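Local coordinates for sylvaticin (Pythium sylvaticum, PDB 2POS), which is a secreted alpha-elicitin-like protein that, like its relatives, probably binds sterols or other lipids in an internal cavity and may trigger plant defence responses, at residues 59-64 with 88-93; 25-28 with 32-35; 71-76 with 80-85. All blocks are in the same frame, centred on the assembly; numbering follows the deposited sequence.

Interaction 1 (59-64 with 88-93); sequences LIDAIK and EFEPSC
Ile-60 lies against one face of the Phe-89 ring, and this CH-pi contact is the apolar part of a sparse meeting of two helices. CG1 of Ile-60 stands 3.9 Å from the Phe-89 ring centroid, 22° off the ring normal, leaning toward the rim and coming within 3.6 Å of Phe-89 CD2. With CG1 beside the backbone N (chi1 -70°), CG2 is turned so that it can rest against Phe-89 CB, while CD1 approaches the ring at CG. The ring itself reaches across because Phe-89 CG is anti to its backbone N. SG of Cys-93 sits over the opposite face.

The polar side is bridged by water. Lys-64, extended beyond CG, crosses Glu-90 at about a right angle; its NZ stays 4.0 Å from Glu-90 OE1, too far for a salt bridge. Two waters accept from Lys-64 NZ, and each lies within donating distance of Asp-61 OD1 and Glu-90 OE1. The ammonium probably eases the repulsion between these two carboxylate oxygens, 4.4 Å apart. A third water links Lys-64 NZ to the backbone N of Glu-90.

The short segments run nearly antiparallel, at 154°, with axes 11.1 Å apart, although 88-92 is weakly bonded and kinked at Pro-91. This packing of helices 54-64 and 82-92 belongs to the largely helical, disulfide-tied elicitin fold. Leu-47 and Met-50 of helix 44-51 pack on Phe-89, Phe-57 meets its ring edge-to-face, and the Cys-93 to Cys-51 disulfide ties the chain just after helix 82-92 to helix 44-51. Ile-60 also touches Val-86, one turn before Phe-89.

Interaction 2 (25-28 with 32-35); sequences SVCQ and GWQM
Gly-32 N donates to Gln-28 O (2.8 Å) where helix 22-31 ends, and Gly-32, in a conformation with positive phi that is readily open to glycine, turns the chain so that 33-35 runs back alongside the last turns of the helix. The arrangement is a glycine-terminated helix end whose returning loop is held by a side-chain amide.

Gln-28 carries the contact. Its CG lies beside the backbone N and the chain is extended beyond it, a placement that lets the amide stretch alongside 33-35 to Met-35 N. There OE1 accepts from Met-35 N at 2.8 Å; the N-H...O angle is 153°, and the donor is tilted 22° from the carbonyl plane. Leu-36 N also donates to this oxygen, and two successive backbone N-H groups gripping one buried amide oxygen probably help to fix the course of the loop. The aliphatic part of Gln-28 passes Trp-33 O, with CG 3.3 Å from that oxygen; Gln-28 CA makes a CA-H...O contact to it, also at 3.3 Å. Trp-33 O is buried here without a conventional hydrogen-bond partner. The side chain of Gln-34 crosses that of Gln-28 at about a right angle, their amide planes 53° apart.

Cys-27 SG approaches the edge of the Trp-33 indole near its plane, 4.4 Å from CE3, while the backbone N of Met-35 lies over one face of the ring. The indole NE1 donates to Gly-40 O.

Cys-27 forms a disulfide with Cys-56 and so joins helix 22-31 to helix 54-64. Trp-33 touches Leu-59 of helix 54-64 and Gln-46 and Met-50 of helix 44-51, and Met-35 packs on Ile-63.

Interaction 3 (71-76 with 80-85); sequences CILVFG and LNVKKL
Leu-73 and Leu-80 form an antiparallel hydrogen-bonded pair in the beta hairpin of the elicitin fold, made of strands 73-75 and 78-80 joined by a short turn, from which the chain passes directly into helix 82-92. Leu-73 N donates to Leu-80 O (2.7 Å), and Leu-80 N returns a bond to Leu-73 O (3.1 Å). Beyond this pair, Asn-81 CA makes a CA-H...O contact with Cys-71 O.

The two leucine side chains lie side by side and point the same way, CB of Leu-73 being 4.0 Å from Leu-80 CD2. Leu-73 CG is anti to the backbone N (chi1 -169°), which carries CD2 across to Val-82 CG2 at 3.9 Å. The Ile-72 side chain meets Asn-81 at about a right angle, through CD1.

Asn-81 is the N-cap of the helix. Its OD1 accepts from Lys-84 N (2.9 Å, nearly straight at 170°), with the donor above the carbonyl plane. ND2 is held by Asp-70 OD1 and Glu-2 O, which probably fixes the rotation of the amide and keeps OD1 directed at the helix. The Asn-81 side chain lies about 7 Å from a bound nickel ion. Cys-71 forms a disulfide with Cys-7. Between the loop leading into strand 73-75 and the start of the helix, a water lies 2.8 Å from Cys-71 O and accepts from Val-82 N, also at 2.8 Å.

Along the chain, interaction 2 closes first; interaction 1 then opens on helix 54-64, and interaction 3 falls wholly within the span it encloses. Interactions 1 and 3 share helix 82-92, the former near its end and the latter at its start, with centres 14 Å apart; Ile-63 CG2 meets Val-82 CG1 between them. Interactions 1 and 2 are 13 Å apart and join where Leu-59 packs on Cys-27 and Trp-33. Interactions 2 and 3, 16 Å apart on opposite sides of the chain's centre, still touch through Trp-33 and Leu-85. Apolar side chains thus connect all three within one small, disulfide-braced elicitin domain.

Interaction 1 (59-64 with 88-93)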
ATOM      1  N   LEU A  59       4.403   3.077   7.641  1.00 14.14           N
ATOM      2  CA  LEU A  59       3.446   2.133   7.091  1.00 13.65           C
ATOM      3  C   LEU A  59       4.040   1.371   5.911  1.00 13.27           C
ATOM      4  O   LEU A  59       3.944   0.144   5.846  1.00 13.10           O
ATOM      5  CB  LEU A  59       2.158   2.843   6.658  1.00 13.50           C
ATOM      6  CG  LEU A  59       1.143   1.951   5.939  1.00 14.25           C
ATOM      7  CD1 LEU A  59       0.683   0.795   6.821  1.00 14.01           C
ATOM      8  CD2 LEU A  59      -0.051   2.777   5.469  1.00 13.33           C
ATOM      9  N   ILE A  60       4.644   2.099   4.975  1.00 13.43           N
ATOM     10  CA  ILE A  60       5.235   1.470   3.796  1.00 14.00           C
ATOM     11  C   ILE A  60       6.318   0.456   4.171  1.00 14.16           C
ATOM     12  O   ILE A  60       6.364  -0.643   3.613  1.00 14.03           O
ATOM     13  CB  ILE A  60       5.730   2.544   2.773  1.00 14.00           C
ATOM     14  CG1 ILE A  60       4.522   3.251   2.127  1.00 16.08           C
ATOM     15  CG2 ILE A  60       6.716   1.943   1.750  1.00 15.45           C
ATOM     16  CD1 ILE A  60       3.655   2.421   1.181  1.00 18.79           C
ATOM     17  N   ASP A  61       7.151   0.799   5.152  1.00 14.30           N
ATOM     18  CA  ASP A  61       8.156  -0.141   5.643  1.00 15.28           C
ATOM     19  C   ASP A  61       7.509  -1.365   6.300  1.00 14.60           C
ATOM     20  O   ASP A  61       8.006  -2.488   6.154  1.00 14.62           O
ATOM     21  CB  ASP A  61       9.137   0.550   6.600  1.00 16.06           C
ATOM     22  CG  ASP A  61      10.063   1.526   5.889  1.00 20.71           C
ATOM     23  OD1 ASP A  61      10.081   1.548   4.641  1.00 25.67           O
ATOM     24  OD2 ASP A  61      10.776   2.281   6.581  1.00 25.97           O
ATOM     25  N   ALA A  62       6.399  -1.153   7.011  1.00 14.10           N
ATOM     26  CA  ALA A  62       5.661  -2.257   7.634  1.00 13.76           C
ATOM     27  C   ALA A  62       5.054  -3.203   6.586  1.00 13.64           C
ATOM     28  O   ALA A  62       4.992  -4.418   6.802  1.00 14.15           O
ATOM     29  CB  ALA A  62       4.586  -1.725   8.569  1.00 13.79           C
ATOM     30  N   ILE A  63       4.624  -2.651   5.451  1.00 13.07           N
ATOM     31  CA  ILE A  63       4.133  -3.482   4.345  1.00 13.00           C
ATOM     32  C   ILE A  63       5.283  -4.260   3.703  1.00 13.47           C
ATOM     33  O   ILE A  63       5.140  -5.446   3.391  1.00 13.84           O
ATOM     34  CB  ILE A  63       3.345  -2.659   3.280  1.00 13.12           C
ATOM     35  CG1 ILE A  63       2.155  -1.955   3.941  1.00 12.42           C
ATOM     36  CG2 ILE A  63       2.835  -3.577   2.173  1.00 12.66           C
ATOM     37  CD1 ILE A  63       1.539  -0.798   3.136  1.00 13.31           C
ATOM     38  N   LYS A  64       6.421  -3.602   3.508  1.00 14.23           N
ATOM     39  CA  LYS A  64       7.597  -4.290   2.981  1.00 15.11           C
ATOM     40  C   LYS A  64       7.931  -5.523   3.817  1.00 15.42           C
ATOM     41  O   LYS A  64       8.261  -6.575   3.272  1.00 15.84           O
ATOM     42  CB  LYS A  64       8.806  -3.362   2.940  1.00 15.54           C
ATOM     43  CG  LYS A  64       8.791  -2.384   1.804  1.00 17.14           C
ATOM     44  CD  LYS A  64      10.046  -1.538   1.845  1.00 19.58           C
ATOM     45  CE  LYS A  64      10.067  -0.563   0.697  1.00 22.74           C
ATOM     46  NZ  LYS A  64      11.240   0.339   0.805  1.00 25.72           N
ATOM     47  N   GLU A  88       8.349   1.404  -4.898  1.00 13.85           N
ATOM     48  CA  GLU A  88       8.462   2.675  -5.605  1.00 14.25           C
ATOM     49  C   GLU A  88       8.101   3.898  -4.768  1.00 14.30           C
ATOM     50  O   GLU A  88       8.356   5.030  -5.192  1.00 14.17           O
ATOM     51  CB  GLU A  88       7.634   2.644  -6.890  1.00 14.52           C
ATOM     52  CG  GLU A  88       8.197   1.674  -7.928  1.00 15.45           C
ATOM     53  CD  GLU A  88       7.553   1.800  -9.290  1.00 16.83           C
ATOM     54  OE1 GLU A  88       6.410   2.306  -9.383  1.00 17.54           O
ATOM     55  OE2 GLU A  88       8.205   1.381 -10.277  1.00 18.46           O
ATOM     56  N   PHE A  89       7.521   3.681  -3.585  1.00 13.98           N
ATOM     57  CA  PHE A  89       7.014   4.790  -2.780  1.00 13.94           C
ATOM     58  C   PHE A  89       8.071   5.850  -2.449  1.00 14.22           C
ATOM     59  O   PHE A  89       7.895   7.023  -2.783  1.00 14.34           O
ATOM     60  CB  PHE A  89       6.325   4.298  -1.496  1.00 13.91           C
ATOM     61  CG  PHE A  89       5.909   5.419  -0.581  1.00 12.66           C
ATOM     62  CD1 PHE A  89       4.808   6.212  -0.885  1.00 13.62           C
ATOM     63  CD2 PHE A  89       6.656   5.711   0.558  1.00 13.24           C
ATOM     64  CE1 PHE A  89       4.440   7.267  -0.050  1.00 13.28           C
ATOM     65  CE2 PHE A  89       6.295   6.763   1.392  1.00 13.61           C
ATOM     66  CZ  PHE A  89       5.188   7.540   1.082  1.00 14.22           C
ATOM     67  N   GLU A  90       9.160   5.453  -1.800  1.00 14.64           N
ATOM     68  CA  GLU A  90      10.148   6.446  -1.346  1.00 15.90           C
ATOM     69  C   GLU A  90      10.701   7.308  -2.497  1.00 15.84           C
ATOM     70  O   GLU A  90      10.661   8.538  -2.410  1.00 15.37           O
ATOM     71  CB  GLU A  90      11.279   5.794  -0.554  1.00 16.65           C
ATOM     72  CG  GLU A  90      10.955   5.478   0.885  1.00 20.56           C
ATOM     73  CD  GLU A  90      12.214   5.195   1.692  1.00 25.29           C
ATOM     74  OE1 GLU A  90      12.515   4.008   1.927  1.00 29.97           O
ATOM     75  OE2 GLU A  90      12.920   6.160   2.058  1.00 29.33           O
ATOM     76  N   PRO A  91      11.204   6.675  -3.585  1.00 15.91           N
ATOM     77  CA  PRO A  91      11.663   7.501  -4.712  1.00 15.90           C
ATOM     78  C   PRO A  91      10.572   8.366  -5.355  1.00 16.40           C
ATOM     79  O   PRO A  91      10.889   9.385  -5.963  1.00 16.71           O
ATOM     80  CB  PRO A  91      12.192   6.480  -5.735  1.00 16.03           C
ATOM     81  CG  PRO A  91      12.320   5.205  -5.010  1.00 16.21           C
ATOM     82  CD  PRO A  91      11.417   5.237  -3.824  1.00 16.06           C
ATOM     83  N   SER A  92       9.306   7.972  -5.220  1.00 15.89           N
ATOM     84  CA  SER A  92       8.203   8.726  -5.836  1.00 16.70           C
ATOM     85  C   SER A  92       7.987  10.066  -5.128  1.00 17.08           C
ATOM     86  O   SER A  92       7.328  10.955  -5.669  1.00 17.83           O
ATOM     87  CB  SER A  92       6.907   7.911  -5.862  1.00 16.48           C
ATOM     88  OG  SER A  92       6.230   7.932  -4.612  1.00 16.39           O
ATOM     89  N   CYS A  93       8.564  10.206  -3.937  1.00 17.83           N
ATOM     90  CA  CYS A  93       8.362  11.399  -3.110  1.00 18.74           C
ATOM     91  C   CYS A  93       9.234  12.586  -3.490  1.00 19.69           C
ATOM     92  O   CYS A  93       8.989  13.713  -3.048  1.00 20.06           O
ATOM     93  CB  CYS A  93       8.574  11.064  -1.638  1.00 18.30           C
ATOM     94  SG  CYS A  93       7.241  10.093  -0.946  1.00 17.80           S
TER
HETATM   95  O   HOH W   1      12.159   1.437   3.239  1.00 24.85           O
HETATM   96  O   HOH W   2      10.088   2.529   2.117  1.00 40.68           O
HETATM   97  O   HOH W   3       9.875   2.735  -0.846  1.00 18.22           O

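Interaction 2 (25-28 with 32-35)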
ATOM      1  N   SER A  25      -3.694   3.859  10.346  1.00 15.62           N
ATOM      2  CA  SER A  25      -4.731   4.859  10.552  1.00 16.87           C
ATOM      3  C   SER A  25      -4.210   6.282  10.339  1.00 16.29           C
ATOM      4  O   SER A  25      -4.871   7.096   9.690  1.00 16.28           O
ATOM      5  CB  SER A  25      -5.338   4.705  11.951  1.00 17.32           C
ATOM      6  OG  SER A  25      -6.230   5.765  12.242  1.00 21.39           O
ATOM      7  N   VAL A  26      -3.030   6.585  10.878  1.00 16.34           N
ATOM      8  CA  VAL A  26      -2.468   7.934  10.752  1.00 16.38           C
ATOM      9  C   VAL A  26      -2.206   8.295   9.293  1.00 16.31           C
ATOM     10  O   VAL A  26      -2.546   9.391   8.849  1.00 16.91           O
ATOM     11  CB  VAL A  26      -1.180   8.128  11.585  1.00 16.76           C
ATOM     12  CG1 VAL A  26      -0.606   9.538  11.372  1.00 17.56           C
ATOM     13  CG2 VAL A  26      -1.457   7.882  13.053  1.00 17.15           C
ATOM     14  N   CYS A  27      -1.619   7.361   8.546  1.00 15.33           N
ATOM     15  CA  CYS A  27      -1.304   7.598   7.141  1.00 15.37           C
ATOM     16  C   CYS A  27      -2.570   7.765   6.304  1.00 15.36           C
ATOM     17  O   CYS A  27      -2.664   8.700   5.505  1.00 15.59           O
ATOM     18  CB  CYS A  27      -0.438   6.464   6.587  1.00 15.44           C
ATOM     19  SG  CYS A  27       0.038   6.682   4.855  1.00 15.65           S
ATOM     20  N   GLN A  28      -3.545   6.878   6.508  1.00 15.26           N
ATOM     21  CA  GLN A  28      -4.802   6.917   5.762  1.00 15.25           C
ATOM     22  C   GLN A  28      -5.587   8.193   6.053  1.00 16.17           C
ATOM     23  O   GLN A  28      -6.061   8.860   5.124  1.00 16.38           O
ATOM     24  CB  GLN A  28      -5.655   5.676   6.064  1.00 15.37           C
ATOM     25  CG  GLN A  28      -5.046   4.372   5.528  1.00 13.98           C
ATOM     26  CD  GLN A  28      -5.939   3.166   5.753  1.00 14.83           C
ATOM     27  OE1 GLN A  28      -5.876   2.193   5.002  1.00 14.99           O
ATOM     28  NE2 GLN A  28      -6.771   3.219   6.794  1.00 14.68           N
ATOM     29  N   GLY A  32      -5.871  10.517   2.897  1.00 16.28           N
ATOM     30  CA  GLY A  32      -7.089  10.130   2.193  1.00 16.59           C
ATOM     31  C   GLY A  32      -6.919   8.881   1.339  1.00 16.72           C
ATOM     32  O   GLY A  32      -7.890   8.407   0.734  1.00 17.43           O
ATOM     33  N   TRP A  33      -5.685   8.371   1.260  1.00 16.43           N
ATOM     34  CA  TRP A  33      -5.405   7.101   0.574  1.00 16.19           C
ATOM     35  C   TRP A  33      -5.668   5.931   1.505  1.00 16.56           C
ATOM     36  O   TRP A  33      -5.231   5.939   2.656  1.00 16.62           O
ATOM     37  CB  TRP A  33      -3.954   7.039   0.086  1.00 15.76           C
ATOM     38  CG  TRP A  33      -3.544   5.686  -0.429  1.00 15.04           C
ATOM     39  CD1 TRP A  33      -3.901   5.122  -1.618  1.00 14.27           C
ATOM     40  CD2 TRP A  33      -2.697   4.731   0.227  1.00 14.59           C
ATOM     41  NE1 TRP A  33      -3.329   3.876  -1.749  1.00 14.69           N
ATOM     42  CE2 TRP A  33      -2.586   3.611  -0.629  1.00 14.77           C
ATOM     43  CE3 TRP A  33      -2.023   4.715   1.453  1.00 13.24           C
ATOM     44  CZ2 TRP A  33      -1.825   2.485  -0.296  1.00 14.32           C
ATOM     45  CZ3 TRP A  33      -1.264   3.592   1.788  1.00 14.65           C
ATOM     46  CH2 TRP A  33      -1.168   2.499   0.914  1.00 14.17           C
ATOM     47  N   GLN A  34      -6.359   4.913   0.998  1.00 16.59           N
ATOM     48  CA  GLN A  34      -6.683   3.743   1.806  1.00 17.01           C
ATOM     49  C   GLN A  34      -5.935   2.498   1.345  1.00 16.43           C
ATOM     50  O   GLN A  34      -5.901   2.190   0.151  1.00 15.73           O
ATOM     51  CB  GLN A  34      -8.193   3.480   1.811  1.00 17.60           C
ATOM     52  CG  GLN A  34      -9.067   4.721   2.090  1.00 20.08           C
ATOM     53  CD  GLN A  34      -8.736   5.427   3.408  1.00 23.92           C
ATOM     54  OE1 GLN A  34      -8.619   6.662   3.459  1.00 26.56           O
ATOM     55  NE2 GLN A  34      -8.593   4.652   4.477  1.00 24.14           N
ATOM     56  N   MET A  35      -5.349   1.792   2.312  1.00 16.14           N
ATOM     57  CA  MET A  35      -4.714   0.495   2.093  1.00 16.11           C
ATOM     58  C   MET A  35      -5.683  -0.622   2.496  1.00 15.87           C
ATOM     59  O   MET A  35      -5.740  -1.653   1.835  1.00 15.85           O
ATOM     60  CB  MET A  35      -3.407   0.395   2.891  1.00 15.70           C
ATOM     61  CG  MET A  35      -2.635  -0.926   2.743  1.00 16.95           C
ATOM     62  SD  MET A  35      -1.905  -1.164   1.098  1.00 21.05           S
ATOM     63  CE  MET A  35      -2.906  -2.502   0.432  1.00 21.82           C
TER

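Interaction 3 (71-76 with 80-85)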
ATOM      1  N   CYS A  71       2.621  -9.437  -7.863  1.00 14.46           N
ATOM      2  CA  CYS A  71       1.407  -9.897  -8.530  1.00 14.95           C
ATOM      3  C   CYS A  71       0.333  -8.841  -8.357  1.00 14.61           C
ATOM      4  O   CYS A  71       0.472  -7.947  -7.520  1.00 14.14           O
ATOM      5  CB  CYS A  71       0.916 -11.228  -7.940  1.00 15.68           C
ATOM      6  SG  CYS A  71       0.703 -11.229  -6.123  1.00 19.42           S
ATOM      7  N   ILE A  72      -0.734  -8.956  -9.144  1.00 14.27           N
ATOM      8  CA  ILE A  72      -1.848  -8.024  -9.070  1.00 14.63           C
ATOM      9  C   ILE A  72      -2.883  -8.514  -8.065  1.00 15.18           C
ATOM     10  O   ILE A  72      -3.473  -9.583  -8.231  1.00 14.99           O
ATOM     11  CB  ILE A  72      -2.492  -7.801 -10.469  1.00 14.22           C
ATOM     12  CG1 ILE A  72      -1.497  -7.111 -11.420  1.00 14.43           C
ATOM     13  CG2 ILE A  72      -3.804  -7.024 -10.352  1.00 14.85           C
ATOM     14  CD1 ILE A  72      -1.207  -5.640 -11.091  1.00 14.35           C
ATOM     15  N   LEU A  73      -3.059  -7.725  -7.010  1.00 15.63           N
ATOM     16  CA  LEU A  73      -4.111  -7.934  -6.023  1.00 16.48           C
ATOM     17  C   LEU A  73      -5.409  -7.323  -6.542  1.00 16.75           C
ATOM     18  O   LEU A  73      -5.458  -6.131  -6.859  1.00 16.79           O
ATOM     19  CB  LEU A  73      -3.703  -7.284  -4.701  1.00 16.49           C
ATOM     20  CG  LEU A  73      -4.517  -7.572  -3.438  1.00 17.33           C
ATOM     21  CD1 LEU A  73      -4.387  -9.041  -3.044  1.00 18.99           C
ATOM     22  CD2 LEU A  73      -4.040  -6.678  -2.313  1.00 17.95           C
ATOM     23  N   VAL A  74      -6.441  -8.160  -6.634  1.00 17.18           N
ATOM     24  CA  VAL A  74      -7.738  -7.773  -7.182  1.00 17.82           C
ATOM     25  C   VAL A  74      -8.754  -7.662  -6.050  1.00 18.15           C
ATOM     26  O   VAL A  74      -9.047  -8.653  -5.384  1.00 18.25           O
ATOM     27  CB  VAL A  74      -8.228  -8.815  -8.221  1.00 17.95           C
ATOM     28  CG1 VAL A  74      -9.625  -8.464  -8.740  1.00 18.30           C
ATOM     29  CG2 VAL A  74      -7.247  -8.911  -9.369  1.00 18.46           C
ATOM     30  N   PHE A  75      -9.287  -6.458  -5.859  1.00 18.45           N
ATOM     31  CA  PHE A  75     -10.298  -6.194  -4.835  1.00 19.07           C
ATOM     32  C   PHE A  75     -11.467  -5.465  -5.489  1.00 19.31           C
ATOM     33  O   PHE A  75     -11.480  -4.234  -5.573  1.00 19.02           O
ATOM     34  CB  PHE A  75      -9.695  -5.379  -3.676  1.00 19.29           C
ATOM     35  CG  PHE A  75     -10.641  -5.165  -2.528  1.00 20.91           C
ATOM     36  CD1 PHE A  75     -10.877  -6.176  -1.611  1.00 21.73           C
ATOM     37  CD2 PHE A  75     -11.297  -3.952  -2.369  1.00 22.12           C
ATOM     38  CE1 PHE A  75     -11.759  -5.986  -0.554  1.00 22.00           C
ATOM     39  CE2 PHE A  75     -12.180  -3.750  -1.318  1.00 23.43           C
ATOM     40  CZ  PHE A  75     -12.413  -4.769  -0.410  1.00 21.54           C
ATOM     41  N   GLY A  76     -12.447  -6.230  -5.971  1.00 19.25           N
ATOM     42  CA  GLY A  76     -13.484  -5.668  -6.842  1.00 19.58           C
ATOM     43  C   GLY A  76     -12.856  -5.141  -8.121  1.00 19.88           C
ATOM     44  O   GLY A  76     -12.127  -5.863  -8.803  1.00 19.65           O
ATOM     45  N   LEU A  80      -4.080  -3.561  -7.906  1.00 16.69           N
ATOM     46  CA  LEU A  80      -2.767  -2.989  -7.658  1.00 16.30           C
ATOM     47  C   LEU A  80      -1.757  -4.075  -7.348  1.00 15.25           C
ATOM     48  O   LEU A  80      -2.100  -5.156  -6.871  1.00 15.32           O
ATOM     49  CB  LEU A  80      -2.802  -1.972  -6.514  1.00 16.79           C
ATOM     50  CG  LEU A  80      -2.762  -2.532  -5.082  1.00 17.54           C
ATOM     51  CD1 LEU A  80      -2.484  -1.426  -4.077  1.00 20.44           C
ATOM     52  CD2 LEU A  80      -4.049  -3.280  -4.747  1.00 20.57           C
ATOM     53  N   ASN A  81      -0.508  -3.763  -7.644  1.00 13.92           N
ATOM     54  CA  ASN A  81       0.617  -4.585  -7.260  1.00 12.66           C
ATOM     55  C   ASN A  81       1.228  -3.959  -6.006  1.00 12.40           C
ATOM     56  O   ASN A  81       1.855  -2.905  -6.067  1.00 11.99           O
ATOM     57  CB  ASN A  81       1.615  -4.604  -8.415  1.00 12.39           C
ATOM     58  CG  ASN A  81       2.810  -5.486  -8.151  1.00 12.36           C
ATOM     59  OD1 ASN A  81       3.345  -5.521  -7.041  1.00 12.29           O
ATOM     60  ND2 ASN A  81       3.260  -6.191  -9.190  1.00 12.57           N
ATOM     61  N   VAL A  82       1.008  -4.608  -4.867  1.00 12.48           N
ATOM     62  CA  VAL A  82       1.441  -4.077  -3.569  1.00 12.67           C
ATOM     63  C   VAL A  82       2.965  -3.970  -3.465  1.00 12.90           C
ATOM     64  O   VAL A  82       3.480  -3.024  -2.870  1.00 12.59           O
ATOM     65  CB  VAL A  82       0.880  -4.907  -2.375  1.00 13.40           C
ATOM     66  CG1 VAL A  82       1.435  -4.381  -1.051  1.00 12.79           C
ATOM     67  CG2 VAL A  82      -0.633  -4.860  -2.360  1.00 14.15           C
ATOM     68  N   LYS A  83       3.688  -4.926  -4.039  1.00 12.58           N
ATOM     69  CA  LYS A  83       5.150  -4.872  -4.016  1.00 12.77           C
ATOM     70  C   LYS A  83       5.662  -3.667  -4.816  1.00 12.51           C
ATOM     71  O   LYS A  83       6.580  -2.966  -4.384  1.00 12.60           O
ATOM     72  CB  LYS A  83       5.765  -6.175  -4.524  1.00 12.92           C
ATOM     73  CG  LYS A  83       7.244  -6.308  -4.199  1.00 13.14           C
ATOM     74  CD  LYS A  83       7.807  -7.635  -4.679  1.00 14.69           C
ATOM     75  CE  LYS A  83       9.295  -7.702  -4.401  1.00 16.72           C
ATOM     76  NZ  LYS A  83       9.885  -8.954  -4.966  1.00 19.67           N
ATOM     77  N   LYS A  84       5.057  -3.423  -5.977  1.00 12.28           N
ATOM     78  CA  LYS A  84       5.367  -2.227  -6.761  1.00 12.33           C
ATOM     79  C   LYS A  84       5.124  -0.970  -5.931  1.00 12.51           C
ATOM     80  O   LYS A  84       5.997  -0.107  -5.825  1.00 12.23           O
ATOM     81  CB  LYS A  84       4.514  -2.198  -8.020  1.00 12.37           C
ATOM     82  CG  LYS A  84       4.698  -0.953  -8.883  1.00 13.85           C
ATOM     83  CD  LYS A  84       3.826  -1.092 -10.112  1.00 16.40           C
ATOM     84  CE  LYS A  84       4.030   0.041 -11.082  1.00 19.76           C
ATOM     85  NZ  LYS A  84       3.104  -0.150 -12.225  1.00 21.54           N
ATOM     86  N   LEU A  85       3.938  -0.892  -5.331  1.00 12.51           N
ATOM     87  CA  LEU A  85       3.552   0.266  -4.537  1.00 13.54           C
ATOM     88  C   LEU A  85       4.615   0.593  -3.504  1.00 12.91           C
ATOM     89  O   LEU A  85       5.101   1.735  -3.424  1.00 12.87           O
ATOM     90  CB  LEU A  85       2.209  -0.007  -3.843  1.00 13.81           C
ATOM     91  CG  LEU A  85       1.828   0.923  -2.680  1.00 15.70           C
ATOM     92  CD1 LEU A  85       1.432   2.266  -3.229  1.00 18.90           C
ATOM     93  CD2 LEU A  85       0.705   0.311  -1.832  1.00 16.17           C
TER
HETATM   94  O   HOH W   4      -0.230  -7.149  -4.892  1.00 14.60           O